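Local structure of methoxy mycolic acid synthase 2 (Mycobacterium tuberculosis, 1TPY) at residues Trp75-Thr78 and Met79-Ala82. The protein converts a double bond of mycolic acids into a cis-cyclopropane ring, using S-adenosyl-L-methionine as the source of the methylene group. Residues are numbered along the deposited sequence; the frame is centred on the assembly and turned at random.
Sequences WGAT and MRRA
R80 reaches back along the start of helix 77-86 and binds the carbonyl of W75, the residue before the N-cap position held by G76. Its NH1 lies 2.9 Å from W75 O, in the carbonyl plane and on a lone pair, with the acceptor at the edge of the guanidinium and only 12° out of its plane. CG stands anti to the carbonyl carbon (chi1 -67°), and a bend at chi3 (-62°) folds the chain back over the first turn. One guanidinium face thereby settles on the backbone of G76 and A77: CZ is 3.7 Å from G76 C, and NH2 is 3.5 Å from A77 CA. A weak hydrogen bond from NH1 to S106 ties the same group to helix 97-108.

Backbone bonds start the helix beneath this arginine. R80 N bonds G76 O (3.0 Å), R81 N bonds A77 O (2.9 Å) and A82 N bonds T78 O (2.9 Å).

Among apolar contacts, the methyl CE of M79 comes to 4.1 Å from G76 CA, and its side chain also touches C73, V103 and F107. T78 and A82 meet helix 45-57 and strand 67-71, while R81 extends from the turn to a salt bridge with D54.

W75 turns its indole from the helix toward F23 and H102, meeting the latter edge-to-face. The helix follows the G72-C73-G74 loop, which binds S-adenosyl-L-methionine, and links strands 67-71 and 89-94. This is the first beta-alpha-beta unit of the Rossmann-like methyltransferase fold, and the run from D70 through G72 and G74 to G76 is consistent with motif I, its glycine-rich loop, with G76 as both third glycine and N-cap.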
loop_
_atom_site.group_PDB
_atom_site.type_symbol
_atom_site.label_atom_id
_atom_site.label_comp_id
_atom_site.label_asym_id
_atom_site.label_seq_id
_atom_site.Cartn_x
_atom_site.Cartn_y
_atom_site.Cartn_z
ATOM N N TRP A 75 3.213 -4.782 -7.464
ATOM C CA TRP A 75 3.333 -5.690 -8.591
ATOM C C TRP A 75 2.338 -5.434 -9.723
ATOM O O TRP A 75 2.086 -6.306 -10.558
ATOM C CB TRP A 75 3.257 -7.137 -8.097
ATOM C CG TRP A 75 4.552 -7.611 -7.483
ATOM C CD1 TRP A 75 5.664 -8.039 -8.149
ATOM C CD2 TRP A 75 4.888 -7.634 -6.089
ATOM N NE1 TRP A 75 6.675 -8.324 -7.257
ATOM C CE2 TRP A 75 6.226 -8.084 -5.987
ATOM C CE3 TRP A 75 4.191 -7.320 -4.916
ATOM C CZ2 TRP A 75 6.880 -8.225 -4.758
ATOM C CZ3 TRP A 75 4.842 -7.462 -3.689
ATOM C CH2 TRP A 75 6.176 -7.912 -3.623
ATOM N N GLY A 76 1.769 -4.234 -9.735
ATOM C CA GLY A 76 0.870 -3.831 -10.805
ATOM C C GLY A 76 -0.569 -4.284 -10.959
ATOM O O GLY A 76 -1.221 -3.873 -11.922
ATOM N N ALA A 77 -1.089 -5.099 -10.047
ATOM C CA ALA A 77 -2.476 -5.559 -10.189
ATOM C C ALA A 77 -3.471 -4.401 -10.253
ATOM O O ALA A 77 -4.413 -4.423 -11.044
ATOM C CB ALA A 77 -2.849 -6.506 -9.047
ATOM N N THR A 78 -3.265 -3.389 -9.421
ATOM C CA THR A 78 -4.171 -2.251 -9.415
ATOM C C THR A 78 -4.221 -1.566 -10.778
ATOM O O THR A 78 -5.303 -1.310 -11.304
ATOM C CB THR A 78 -3.778 -1.231 -8.327
ATOM O OG1 THR A 78 -3.863 -1.858 -7.041
ATOM C CG2 THR A 78 -4.726 -0.021 -8.354
ATOM N N MET A 79 -3.060 -1.272 -11.357
ATOM C CA MET A 79 -3.035 -0.626 -12.666
ATOM C C MET A 79 -3.660 -1.503 -13.736
ATOM O O MET A 79 -4.481 -1.035 -14.517
ATOM C CB MET A 79 -1.605 -0.261 -13.075
ATOM C CG MET A 79 -1.014 0.876 -12.263
ATOM S SD MET A 79 0.592 1.375 -12.857
ATOM C CE MET A 79 1.571 -0.116 -12.458
ATOM N N ARG A 80 -3.274 -2.773 -13.778
ATOM C CA ARG A 80 -3.831 -3.678 -14.769
ATOM C C ARG A 80 -5.350 -3.738 -14.642
ATOM O O ARG A 80 -6.058 -3.799 -15.647
ATOM C CB ARG A 80 -3.233 -5.078 -14.616
ATOM C CG ARG A 80 -1.744 -5.152 -14.959
ATOM C CD ARG A 80 -1.302 -6.600 -15.166
ATOM N NE ARG A 80 -1.477 -7.421 -13.966
ATOM C CZ ARG A 80 -0.625 -7.463 -12.946
ATOM N NH1 ARG A 80 0.486 -6.736 -12.963
ATOM N NH2 ARG A 80 -0.893 -8.230 -11.897
ATOM N N ARG A 81 -5.849 -3.717 -13.408
ATOM C CA ARG A 81 -7.294 -3.760 -13.172
ATOM C C ARG A 81 -7.948 -2.448 -13.601
ATOM O O ARG A 81 -9.077 -2.431 -14.094
ATOM C CB ARG A 81 -7.584 -4.002 -11.687
ATOM C CG ARG A 81 -9.068 -3.971 -11.310
ATOM C CD ARG A 81 -9.844 -5.159 -11.885
ATOM N NE ARG A 81 -11.201 -5.226 -11.341
ATOM C CZ ARG A 81 -12.126 -6.103 -11.721
ATOM N NH1 ARG A 81 -11.852 -7.004 -12.656
ATOM N NH2 ARG A 81 -13.333 -6.078 -11.160
ATOM N N ALA A 82 -7.232 -1.346 -13.416
ATOM C CA ALA A 82 -7.758 -0.038 -13.788
ATOM C C ALA A 82 -7.952 0.046 -15.306
ATOM O O ALA A 82 -8.902 0.663 -15.792
ATOM C CB ALA A 82 -6.812 1.057 -13.308
#